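PDB 6PNR: alpha-glucosidase from [Eubacterium] rectale, which hydrolyses alpha-glycosidic bonds as a GH31 family sulfoquinovosidase, probably releasing sulfoquinovose from glycosides derived from sulfolipid. Local coordinates for residues K219-I224 / G569-R574; I244-G249 / F532-D537; D258-L261 / K266-G269; T503-L508 / A639-T644; R509-A514 / A545-V550. All coordinates share one frame; numbering follows the deposited sequence.

Contact 1. Residues K219-I224 / G569-R574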
# COMPACT_ATOMS: atom_id res chain seq x y z
N LYS A 219 32.88 21.95 -6.24
CA LYS A 219 33.19 21.82 -7.67
C LYS A 219 32.22 20.90 -8.38
O LYS A 219 31.91 21.11 -9.56
CB LYS A 219 34.63 21.31 -7.86
CG LYS A 219 35.71 22.35 -7.54
CD LYS A 219 37.12 21.77 -7.69
CE LYS A 219 38.18 22.68 -7.07
NZ LYS A 219 39.51 22.00 -7.02
N LEU A 220 31.71 19.88 -7.69
CA LEU A 220 30.66 19.07 -8.29
C LEU A 220 29.44 19.93 -8.65
O LEU A 220 28.86 19.77 -9.72
CB LEU A 220 30.26 17.94 -7.35
CG LEU A 220 29.55 16.80 -8.05
CD1 LEU A 220 30.47 16.13 -9.05
CD2 LEU A 220 29.10 15.81 -7.01
N LEU A 221 29.04 20.84 -7.75
CA LEU A 221 27.90 21.70 -8.06
C LEU A 221 28.22 22.65 -9.21
O LEU A 221 27.33 22.98 -10.01
CB LEU A 221 27.46 22.48 -6.82
CG LEU A 221 26.28 21.88 -6.03
CD1 LEU A 221 25.03 21.88 -6.91
CD2 LEU A 221 26.60 20.49 -5.54
N GLU A 222 29.47 23.09 -9.33
CA GLU A 222 29.88 23.87 -10.50
C GLU A 222 29.65 23.08 -11.78
O GLU A 222 29.09 23.60 -12.76
CB GLU A 222 31.34 24.30 -10.38
CG GLU A 222 31.55 25.21 -9.19
CD GLU A 222 33.02 25.41 -8.83
OE1 GLU A 222 33.89 25.18 -9.71
OE2 GLU A 222 33.29 25.81 -7.67
N ARG A 223 30.05 21.80 -11.80
CA ARG A 223 29.86 20.97 -12.99
C ARG A 223 28.38 20.67 -13.24
O ARG A 223 27.92 20.68 -14.39
CB ARG A 223 30.65 19.67 -12.84
CG ARG A 223 32.16 19.90 -12.63
CD ARG A 223 32.97 18.69 -13.11
NE ARG A 223 34.35 18.71 -12.60
CZ ARG A 223 35.36 19.30 -13.22
NH1 ARG A 223 35.17 19.93 -14.37
NH2 ARG A 223 36.57 19.27 -12.67
N ILE A 224 27.63 20.37 -12.18
CA ILE A 224 26.20 20.08 -12.32
C ILE A 224 25.49 21.23 -13.02
O ILE A 224 24.72 21.03 -13.96
CB ILE A 224 25.59 19.79 -10.94
CG1 ILE A 224 25.96 18.37 -10.48
CG2 ILE A 224 24.06 19.99 -10.94
CD1 ILE A 224 25.56 18.05 -9.04
N GLY A 569 26.77 28.07 -9.03
CA GLY A 569 25.89 26.96 -8.72
C GLY A 569 25.98 26.46 -7.30
O GLY A 569 25.33 25.45 -6.98
N HIS A 570 26.73 27.12 -6.44
CA HIS A 570 26.71 26.80 -5.01
C HIS A 570 25.38 27.28 -4.45
O HIS A 570 25.13 28.50 -4.44
CB HIS A 570 27.85 27.49 -4.26
CG HIS A 570 29.20 27.26 -4.86
ND1 HIS A 570 30.26 28.13 -4.66
CD2 HIS A 570 29.68 26.27 -5.65
CE1 HIS A 570 31.32 27.69 -5.31
NE2 HIS A 570 31.00 26.56 -5.92
N PRO A 571 24.53 26.38 -3.96
CA PRO A 571 23.19 26.80 -3.52
C PRO A 571 23.25 27.70 -2.30
O PRO A 571 24.21 27.66 -1.51
CB PRO A 571 22.48 25.47 -3.21
CG PRO A 571 23.61 24.51 -2.87
CD PRO A 571 24.78 24.95 -3.74
N VAL A 572 22.22 28.53 -2.13
CA VAL A 572 22.16 29.38 -0.95
C VAL A 572 22.06 28.54 0.32
O VAL A 572 22.73 28.82 1.32
CB VAL A 572 20.99 30.38 -1.07
CG1 VAL A 572 20.86 31.18 0.21
CG2 VAL A 572 21.20 31.30 -2.26
N GLN A 573 21.23 27.50 0.31
CA GLN A 573 21.07 26.61 1.45
C GLN A 573 21.83 25.33 1.13
O GLN A 573 21.44 24.59 0.22
CB GLN A 573 19.59 26.32 1.73
CG GLN A 573 18.79 27.58 2.08
CD GLN A 573 17.32 27.30 2.34
OE1 GLN A 573 16.45 27.72 1.57
NE2 GLN A 573 17.03 26.61 3.44
N ARG A 574 22.90 25.06 1.89
CA ARG A 574 23.90 24.03 1.62
C ARG A 574 23.90 22.97 2.70
O ARG A 574 23.69 23.28 3.88
CB ARG A 574 25.30 24.65 1.54
CG ARG A 574 25.34 25.88 0.67
CD ARG A 574 26.67 26.60 0.69
NE ARG A 574 26.57 27.84 -0.09
CZ ARG A 574 27.58 28.68 -0.31
NH1 ARG A 574 28.79 28.42 0.18
NH2 ARG A 574 27.37 29.78 -1.02
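A histidine-carboxylate hydrogen bond between Glu222 and His570, backed by Leu221 packing on Gly569 and Pro571, ties helix 217-228 to the turn that leads from the long helix 538-568 into the C-terminal beta-sheet. NE2 of His570 donates to OE2 of Glu222 over 3.0 Å, slightly bent at 150°. The oxygen lies at the edge of the imidazole, in its plane, and accepts with its anti lone pair, while carboxylate and ring are turned 41° apart. With CG anti to the carbonyl carbon and the chain extended from there, Glu222 carries its charge across to the histidine. ND1 of the ring is bound by Glu564, so both nitrogens are gripped, which should hold the ring's rotation; two carboxylates would tend to favour a protonated imidazole. Were Glu222 an alanine, NE2 of His570 would probably lose this acceptor and the ring be freer to tilt. Gly569, at positive phi just past the helix, suits its place because any side chain would press on the carbonyl oxygen of Leu221. Beside it Leu221 brings CD1 to 3.6 Å from Gly569 O, and its CG meets CD of Pro571 at 4.1 Å.

Contact 2. Residues I244-G249 / F532-D537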
# COMPACT_ATOMS: atom_id res chain seq x y z
N ILE A 244 3.86 39.96 0.89
CA ILE A 244 2.66 39.58 1.65
C ILE A 244 1.62 38.96 0.71
O ILE A 244 1.27 39.53 -0.33
CB ILE A 244 2.08 40.78 2.42
CG1 ILE A 244 1.78 41.96 1.52
CG2 ILE A 244 3.04 41.20 3.53
CD1 ILE A 244 0.82 42.96 2.14
N GLY A 245 1.15 37.77 1.08
CA GLY A 245 0.14 37.09 0.30
C GLY A 245 -1.23 37.39 0.86
O GLY A 245 -1.57 36.90 1.94
N VAL A 246 -1.99 38.23 0.17
CA VAL A 246 -3.32 38.65 0.61
C VAL A 246 -4.26 38.52 -0.57
O VAL A 246 -3.84 38.33 -1.71
CB VAL A 246 -3.34 40.10 1.16
CG1 VAL A 246 -2.36 40.24 2.32
CG2 VAL A 246 -3.02 41.10 0.04
N GLN A 247 -5.56 38.61 -0.29
CA GLN A 247 -6.58 38.39 -1.30
C GLN A 247 -7.80 39.21 -0.93
O GLN A 247 -7.90 39.78 0.16
CB GLN A 247 -7.00 36.92 -1.41
CG GLN A 247 -5.93 35.94 -1.89
CD GLN A 247 -6.44 34.51 -1.86
OE1 GLN A 247 -6.55 33.86 -2.89
NE2 GLN A 247 -6.76 34.01 -0.67
N GLY A 248 -8.74 39.28 -1.88
CA GLY A 248 -10.07 39.80 -1.62
C GLY A 248 -10.49 40.98 -2.46
O GLY A 248 -11.59 41.51 -2.25
N GLY A 249 -9.67 41.45 -3.41
CA GLY A 249 -10.02 42.62 -4.19
C GLY A 249 -9.34 43.88 -3.68
O GLY A 249 -8.68 43.89 -2.63
N PHE A 532 -5.10 30.82 11.00
CA PHE A 532 -4.37 31.99 11.47
C PHE A 532 -3.73 32.74 10.31
O PHE A 532 -3.13 32.13 9.42
CB PHE A 532 -3.28 31.57 12.46
CG PHE A 532 -2.45 32.71 12.96
CD1 PHE A 532 -2.87 33.47 14.03
CD2 PHE A 532 -1.24 33.02 12.36
CE1 PHE A 532 -2.11 34.51 14.51
CE2 PHE A 532 -0.46 34.08 12.82
CZ PHE A 532 -0.89 34.83 13.90
N GLN A 533 -3.90 34.06 10.30
CA GLN A 533 -3.16 34.96 9.41
C GLN A 533 -2.38 35.95 10.26
O GLN A 533 -2.86 36.38 11.31
CB GLN A 533 -4.10 35.72 8.48
CG GLN A 533 -5.16 34.86 7.80
CD GLN A 533 -4.55 33.84 6.85
OE1 GLN A 533 -3.37 33.95 6.46
NE2 GLN A 533 -5.34 32.84 6.46
N TYR A 534 -1.17 36.31 9.81
CA TYR A 534 -0.33 37.21 10.60
C TYR A 534 -1.06 38.49 10.97
O TYR A 534 -0.83 39.05 12.05
CB TYR A 534 0.96 37.55 9.84
CG TYR A 534 0.81 38.55 8.69
CD1 TYR A 534 0.86 39.92 8.93
CD2 TYR A 534 0.65 38.12 7.38
CE1 TYR A 534 0.73 40.84 7.89
CE2 TYR A 534 0.52 39.02 6.33
CZ TYR A 534 0.57 40.39 6.60
OH TYR A 534 0.43 41.30 5.58
N TYR A 535 -1.93 38.99 10.09
CA TYR A 535 -2.64 40.24 10.34
C TYR A 535 -3.82 40.07 11.30
O TYR A 535 -4.53 41.05 11.55
CB TYR A 535 -3.11 40.85 9.02
CG TYR A 535 -3.83 39.91 8.07
CD1 TYR A 535 -5.16 39.56 8.28
CD2 TYR A 535 -3.20 39.42 6.94
CE1 TYR A 535 -5.83 38.71 7.40
CE2 TYR A 535 -3.85 38.57 6.06
CZ TYR A 535 -5.16 38.23 6.28
OH TYR A 535 -5.80 37.39 5.39
N ASP A 536 -4.02 38.87 11.84
CA ASP A 536 -5.05 38.64 12.85
C ASP A 536 -4.62 39.10 14.24
O ASP A 536 -5.48 39.24 15.11
CB ASP A 536 -5.39 37.15 12.96
CG ASP A 536 -6.18 36.61 11.77
OD1 ASP A 536 -6.70 37.39 10.95
OD2 ASP A 536 -6.27 35.36 11.67
N ASP A 537 -3.33 39.29 14.48
CA ASP A 537 -2.80 39.34 15.84
C ASP A 537 -1.76 40.44 15.94
O ASP A 537 -0.76 40.39 15.22
CB ASP A 537 -2.18 37.98 16.20
CG ASP A 537 -1.71 37.92 17.65
OD1 ASP A 537 -2.58 37.94 18.55
OD2 ASP A 537 -0.49 37.83 17.88
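The end of strand 242-245 and the 3-10 turn 534-536 keep their backbones well apart, with CA of Ile244 and CA of Tyr534 separated by 9.7 Å, so large side chains must bridge the distance. Tyr534 does most of this. Its CG sits between backbone N and carbonyl carbon (chi1 76°), which sends the ring out from the turn until its hydroxyl end meets Ile244 at about a right angle. The OH atom of Tyr534 lies 3.3 Å from CG2 of Ile244, and the CD1 methyl of the same isoleucine is 3.8 Å from that oxygen. An oxygen set among methyl groups needs a polar mate, and Thr260 of helix 250-262 supplies it by a hydrogen bond. Val246 touches more lightly: its CG1 is 4.4 Å from CE2 of Tyr535. Tyr535 sets CD2 over one face of Tyr534, toward the rim, with CZ of Tyr534 in the plane at its own edge; CB of Gln533 lies over a face of Tyr535. Asp536 ties the turn twice: its N donates to Gln533 O, and its OD2 accepts from Gln533 N at 3.0 Å, met from above the carboxylate plane. Tyrosine suits both places, spanning the distance between the backbones and ending in a bonded hydroxyl; that of Tyr535 reaches Glu524, which also binds Gln247. Gln247 in turn bonds to Gln273 of the inhibitor pocket and so belongs to its second shell. The rest, with Val246 about 12 Å from the inhibitor by its side chain, is packing at the carboxyl end of a TIM-barrel strand.

Contact 3. Residues D258-L261 / K266-G269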
# COMPACT_ATOMS: atom_id res chain seq x y z
N ASP A 258 -1.76 48.48 3.62
CA ASP A 258 -1.70 49.63 4.51
C ASP A 258 -1.56 49.21 5.97
O ASP A 258 -0.75 49.77 6.71
CB ASP A 258 -2.95 50.50 4.31
CG ASP A 258 -3.03 51.09 2.91
OD1 ASP A 258 -1.97 51.31 2.30
OD2 ASP A 258 -4.16 51.34 2.43
N LYS A 259 -2.34 48.21 6.40
CA LYS A 259 -2.24 47.71 7.77
C LYS A 259 -0.85 47.19 8.06
O LYS A 259 -0.25 47.48 9.11
CB LYS A 259 -3.29 46.61 8.01
CG LYS A 259 -3.35 46.10 9.44
CD LYS A 259 -4.37 44.97 9.57
CE LYS A 259 -4.81 44.79 11.02
NZ LYS A 259 -5.91 43.79 11.18
N THR A 260 -0.30 46.40 7.14
CA THR A 260 1.04 45.86 7.33
C THR A 260 2.07 46.97 7.47
O THR A 260 2.87 46.99 8.41
CB THR A 260 1.38 44.94 6.15
OG1 THR A 260 0.39 43.90 6.10
CG2 THR A 260 2.77 44.34 6.33
N LEU A 261 2.03 47.94 6.56
CA LEU A 261 2.94 49.08 6.64
C LEU A 261 2.70 49.89 7.91
O LEU A 261 3.65 50.38 8.53
CB LEU A 261 2.77 49.96 5.40
CG LEU A 261 3.20 49.33 4.07
CD1 LEU A 261 2.63 50.13 2.89
CD2 LEU A 261 4.72 49.23 3.97
N LYS A 266 8.32 45.96 7.00
CA LYS A 266 8.83 46.34 5.69
C LYS A 266 8.28 45.43 4.61
O LYS A 266 8.33 44.20 4.73
CB LYS A 266 10.36 46.29 5.68
CG LYS A 266 11.02 47.40 6.47
CD LYS A 266 12.45 47.02 6.83
CE LYS A 266 13.24 48.24 7.29
NZ LYS A 266 14.69 47.92 7.44
N VAL A 267 7.77 46.02 3.53
CA VAL A 267 7.11 45.26 2.47
C VAL A 267 7.88 45.47 1.18
O VAL A 267 8.06 46.61 0.74
CB VAL A 267 5.63 45.67 2.31
CG1 VAL A 267 4.98 44.94 1.15
CG2 VAL A 267 4.88 45.41 3.62
N ALA A 268 8.34 44.37 0.57
CA ALA A 268 8.93 44.41 -0.76
C ALA A 268 7.86 44.36 -1.84
O ALA A 268 8.00 45.01 -2.88
CB ALA A 268 9.90 43.23 -0.94
N GLY A 269 6.78 43.60 -1.61
CA GLY A 269 5.75 43.44 -2.62
C GLY A 269 4.48 42.87 -2.03
O GLY A 269 4.49 42.23 -0.98
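Val267 meets Thr260 and Leu261 within a beta-alpha-beta unit of the TIM barrel, in which helix 250-262 connects the neighbouring parallel strands 242-245 and 267-271 and packs against both, here against the second. The tight part rests on one methyl group. CG2 of Val267, lying anti to the carbonyl carbon, faces the helix and comes to 3.6 Å from CG2 of Thr260; the side chains cross at about a right angle. Thr260 can offer a methyl here because its OG1 is turned elsewhere, bonded to the backbone oxygen of Leu256 one helical turn back and to the hydroxyl of Tyr534. A beta-branched threonine therefore serves two kinds of neighbour, apolar on one branch and polar on the other. Valine is equally apt on the strand, being compact and branched close to the backbone.

The other side is looser. Leu261 is partly exposed; its CB does not point straight at the strand, but its end swings in, and it also touches Lys311 and Ile313. Lys266, exposed to solvent, directs its CB away from the helix and contributes little to the packing. Its long chain suits it to a different task, a salt bridge from NZ to Asp549 of helix 538-568. Even on this side CD2 of Leu261 closes to 3.8 Å from CG2 of Val267 and 4.0 Å from its CB.

Contact 4. Residues T503-L508 / A639-T644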
# COMPACT_ATOMS: atom_id res chain seq x y z
N THR A 503 -1.70 27.62 13.26
CA THR A 503 -1.62 28.35 14.53
C THR A 503 -0.62 29.49 14.44
O THR A 503 0.24 29.53 13.55
CB THR A 503 -1.20 27.44 15.68
OG1 THR A 503 0.15 27.02 15.48
CG2 THR A 503 -2.13 26.20 15.80
N LYS A 504 -0.76 30.43 15.39
CA LYS A 504 0.18 31.54 15.52
C LYS A 504 1.61 31.04 15.68
O LYS A 504 2.54 31.53 15.02
CB LYS A 504 -0.21 32.42 16.71
CG LYS A 504 0.85 33.46 17.11
CD LYS A 504 0.36 34.28 18.32
CE LYS A 504 1.45 35.21 18.85
NZ LYS A 504 0.88 36.28 19.75
N GLU A 505 1.81 30.06 16.57
CA GLU A 505 3.17 29.59 16.83
C GLU A 505 3.80 29.02 15.56
O GLU A 505 4.98 29.25 15.28
CB GLU A 505 3.15 28.53 17.94
CG GLU A 505 4.55 28.02 18.32
CD GLU A 505 4.51 26.71 19.10
OE1 GLU A 505 3.44 26.07 19.14
OE2 GLU A 505 5.56 26.31 19.65
N LEU A 506 3.01 28.28 14.78
CA LEU A 506 3.51 27.74 13.51
C LEU A 506 3.92 28.84 12.55
O LEU A 506 4.98 28.77 11.92
CB LEU A 506 2.46 26.85 12.86
CG LEU A 506 3.00 26.38 11.50
CD1 LEU A 506 4.14 25.36 11.70
CD2 LEU A 506 1.92 25.87 10.63
N PHE A 507 3.08 29.86 12.39
CA PHE A 507 3.44 30.95 11.50
C PHE A 507 4.75 31.59 11.93
O PHE A 507 5.62 31.86 11.09
CB PHE A 507 2.33 32.01 11.43
CG PHE A 507 2.70 33.21 10.60
CD1 PHE A 507 3.44 34.25 11.15
CD2 PHE A 507 2.36 33.27 9.26
CE1 PHE A 507 3.83 35.34 10.37
CE2 PHE A 507 2.74 34.36 8.48
CZ PHE A 507 3.48 35.40 9.04
N LEU A 508 4.91 31.83 13.24
CA LEU A 508 6.10 32.52 13.71
C LEU A 508 7.35 31.66 13.59
O LEU A 508 8.41 32.16 13.20
CB LEU A 508 5.89 32.98 15.16
CG LEU A 508 4.89 34.14 15.29
CD1 LEU A 508 4.55 34.37 16.75
CD2 LEU A 508 5.46 35.40 14.64
N ALA A 639 16.12 28.84 22.63
CA ALA A 639 15.51 29.01 21.31
C ALA A 639 14.04 29.39 21.49
O ALA A 639 13.13 28.73 20.99
CB ALA A 639 15.67 27.74 20.49
N GLU A 640 13.80 30.47 22.23
CA GLU A 640 12.44 30.98 22.36
C GLU A 640 11.95 31.49 21.00
O GLU A 640 12.72 31.69 20.06
CB GLU A 640 12.38 32.09 23.41
CG GLU A 640 12.96 31.72 24.79
CD GLU A 640 12.08 30.78 25.61
OE1 GLU A 640 10.90 30.53 25.26
OE2 GLU A 640 12.58 30.29 26.65
N LEU A 641 10.63 31.69 20.92
CA LEU A 641 9.99 32.19 19.72
C LEU A 641 10.66 33.48 19.27
O LEU A 641 10.75 34.44 20.04
CB LEU A 641 8.51 32.40 20.00
CG LEU A 641 7.49 32.09 18.90
CD1 LEU A 641 7.90 30.88 18.09
CD2 LEU A 641 6.14 31.85 19.54
N GLY A 642 11.16 33.49 18.03
CA GLY A 642 11.87 34.63 17.49
C GLY A 642 13.38 34.51 17.53
O GLY A 642 14.06 35.39 16.99
N TYR A 643 13.92 33.46 18.11
CA TYR A 643 15.36 33.32 18.29
C TYR A 643 15.82 32.03 17.61
O TYR A 643 16.19 31.05 18.28
CB TYR A 643 15.71 33.37 19.78
CG TYR A 643 15.35 34.72 20.36
CD1 TYR A 643 16.26 35.78 20.33
CD2 TYR A 643 14.09 34.97 20.88
CE1 TYR A 643 15.92 37.03 20.83
CE2 TYR A 643 13.75 36.21 21.38
CZ TYR A 643 14.67 37.24 21.35
OH TYR A 643 14.33 38.48 21.85
N THR A 644 15.80 32.04 16.28
CA THR A 644 16.21 30.89 15.49
C THR A 644 17.56 30.37 15.97
O THR A 644 18.47 31.17 16.22
CB THR A 644 16.32 31.29 14.01
OG1 THR A 644 15.22 32.13 13.66
CG2 THR A 644 16.33 30.06 13.11
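Leu641 is the residue by which the loop 639-644 reaches the first turns of helix 504-514, where it rests on Leu508 and Glu505. After Ala639, Glu640 opens a type II beta turn, closed by the bond from Tyr643 N to Glu640 O at 2.9 Å. At the next position Leu641 points its side chain to the helix, while its backbone O accepts from Arg543. One branch, CD2, meets CD1 of Leu508 at 4.1 Å and lies 4.3 Å from CG of Glu505; the other, CD1, sits 4.1 Å from CB of Leu508. CG of Leu508 is anti to its carbonyl carbon (chi1 -71°), which sets its CD1 against CD2 of Leu641. The two leucines cross at about a right angle, and the glutamate lends only its methylene stem, its OE2 being bound by the backbone N of Asp608. Gly642 follows with positive phi, the conformation that the third place of a type II turn requires and that glycine takes without strain. Its O goes to Arg546, with which Tyr643 makes a cation-pi interaction, and Thr644 ends the walk with OG1 bonded to the backbone oxygen of Glu512. Chemically, then, Leu641 alone of this loop supplies the apolar contact. The pattern is consistent with a joint between a barrel helix and the C-terminal domain whose orientation is set by hydrogen bonds, with a small apolar contact beside them.

Contact 5. Residues R509-A514 / A545-V550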
# COMPACT_ATOMS: atom_id res chain seq x y z
N ARG A 509 7.26 30.37 13.93
CA ARG A 509 8.40 29.47 13.72
C ARG A 509 8.77 29.39 12.24
O ARG A 509 9.96 29.28 11.91
CB ARG A 509 8.10 28.06 14.25
CG ARG A 509 8.17 27.91 15.77
CD ARG A 509 9.57 28.24 16.30
NE ARG A 509 9.64 27.92 17.73
CZ ARG A 509 10.58 28.34 18.56
NH1 ARG A 509 11.58 29.10 18.14
NH2 ARG A 509 10.52 27.97 19.84
N TRP A 510 7.78 29.39 11.35
CA TRP A 510 8.09 29.36 9.92
C TRP A 510 8.76 30.66 9.47
O TRP A 510 9.70 30.63 8.67
CB TRP A 510 6.82 29.11 9.10
CG TRP A 510 6.98 28.22 7.86
CD1 TRP A 510 7.81 28.44 6.79
CD2 TRP A 510 6.25 27.02 7.57
NE1 TRP A 510 7.65 27.42 5.86
CE2 TRP A 510 6.69 26.55 6.32
CE3 TRP A 510 5.28 26.28 8.27
CZ2 TRP A 510 6.20 25.37 5.75
CZ3 TRP A 510 4.79 25.11 7.70
CH2 TRP A 510 5.25 24.67 6.45
N ALA A 511 8.28 31.80 9.96
CA ALA A 511 8.86 33.07 9.54
C ALA A 511 10.31 33.22 10.01
O ALA A 511 11.14 33.80 9.30
CB ALA A 511 8.00 34.22 10.05
N GLU A 512 10.64 32.69 11.20
CA GLU A 512 12.00 32.85 11.72
C GLU A 512 13.00 31.93 11.01
O GLU A 512 14.21 32.17 11.10
CB GLU A 512 12.03 32.60 13.24
CG GLU A 512 12.07 31.15 13.69
CD GLU A 512 11.88 30.98 15.20
OE1 GLU A 512 11.08 31.72 15.80
OE2 GLU A 512 12.53 30.09 15.79
N MET A 513 12.51 30.91 10.31
CA MET A 513 13.35 30.17 9.37
C MET A 513 13.47 30.92 8.05
O MET A 513 14.58 31.05 7.50
CB MET A 513 12.78 28.77 9.12
CG MET A 513 13.35 28.09 7.87
SD MET A 513 12.82 26.38 7.63
CE MET A 513 11.14 26.64 7.06
N ALA A 514 12.34 31.44 7.56
CA ALA A 514 12.30 32.07 6.24
C ALA A 514 13.21 33.29 6.15
O ALA A 514 13.69 33.61 5.06
CB ALA A 514 10.85 32.46 5.91
N ALA A 545 7.56 42.20 12.19
CA ALA A 545 8.36 43.38 11.88
C ALA A 545 9.83 43.16 12.21
O ALA A 545 10.72 43.50 11.42
CB ALA A 545 7.82 44.60 12.63
N ARG A 546 10.10 42.59 13.39
CA ARG A 546 11.48 42.28 13.76
C ARG A 546 12.09 41.25 12.82
O ARG A 546 13.22 41.43 12.33
CB ARG A 546 11.52 41.79 15.21
CG ARG A 546 12.80 41.05 15.59
CD ARG A 546 12.77 40.70 17.07
NE ARG A 546 13.94 39.95 17.50
CZ ARG A 546 14.11 38.65 17.30
NH1 ARG A 546 13.19 37.93 16.65
NH2 ARG A 546 15.21 38.07 17.75
N LEU A 547 11.37 40.15 12.54
CA LEU A 547 11.93 39.10 11.69
C LEU A 547 12.23 39.63 10.30
O LEU A 547 13.28 39.31 9.72
CB LEU A 547 10.96 37.91 11.62
CG LEU A 547 10.55 37.26 12.96
CD1 LEU A 547 9.53 36.15 12.77
CD2 LEU A 547 11.75 36.75 13.75
N VAL A 548 11.33 40.43 9.74
CA VAL A 548 11.55 40.96 8.40
C VAL A 548 12.70 41.96 8.42
O VAL A 548 13.51 42.01 7.49
CB VAL A 548 10.24 41.56 7.87
CG1 VAL A 548 10.49 42.38 6.62
CG2 VAL A 548 9.21 40.44 7.60
N ASP A 549 12.80 42.77 9.48
CA ASP A 549 13.93 43.68 9.60
C ASP A 549 15.24 42.91 9.62
O ASP A 549 16.19 43.28 8.92
CB ASP A 549 13.78 44.55 10.85
CG ASP A 549 14.78 45.71 10.89
OD1 ASP A 549 15.31 46.10 9.83
OD2 ASP A 549 15.04 46.24 12.00
N VAL A 550 15.31 41.80 10.37
CA VAL A 550 16.50 40.96 10.35
C VAL A 550 16.82 40.52 8.92
O VAL A 550 17.98 40.56 8.49
CB VAL A 550 16.33 39.75 11.29
CG1 VAL A 550 17.44 38.74 11.07
CG2 VAL A 550 16.32 40.21 12.74
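Glu512, whose stem packs on Leu547 across the contact, sets OE2 at the edge of the Arg509 guanidinium, 4° out of its plane. The salt bridge runs from NH1 of Arg509 to OE2 of Glu512, 2.7 Å long. The arginine comes on the syn side of the carboxylate, 20° out of its plane, and its side chain is flanked by Phe463, Val604 and Leu641. The glutamate gets there because its CG stands between backbone N and carbonyl carbon and the chain is extended beyond it. Its other oxygen, OE1, accepts from the backbone N of Gly642; both oxygens of this buried acid are thus satisfied and its rotation is fixed, while the nearby positive charge would tend to keep it ionised.

The packing between the helices is apolar and hinges on Leu547. Its CD1 lies 3.7 Å from CB of Ala511 and 4.0 Å from the backbone N of Glu512, and CD2 comes to 4.2 Å from CB of Glu512. Alanine suits its place, since one methyl allows the leucine to come down close to the helix backbone, and the CA atoms of Glu512 and Leu547 are 6.3 Å apart. Ala511 also touches Ile491 of strand 490-491, and Met513 and Trp510 turn to helix 469-481. Helix 504-514 thus packs among that strand, helix 469-481 and helix 538-568, consistent with the helical layer of the GH31 TIM-barrel domain.

Contacts 2 to 5 gather on one side of the chain's centre, while contact 1 lies apart, its centre about 26 to 36 Å from theirs. Along the chain contact 1 encloses contacts 2, 3 and 5 in its loop and crosses contact 4. Contacts 2 and 3, with centres about 11 Å apart, share neighbouring strands of the parallel barrel sheet. Contacts 4 and 5, about 9 Å apart between centres, share helix 504-514. Salt bridges Lys266-Asp549 and Lys504-Asp537 join contacts 3 and 5 and contacts 2 and 4. Contact 4 joins a barrel helix to the C-terminal domain; contact 1 joins the start of that domain to helix 217-228, which rests on the N-terminal beta region.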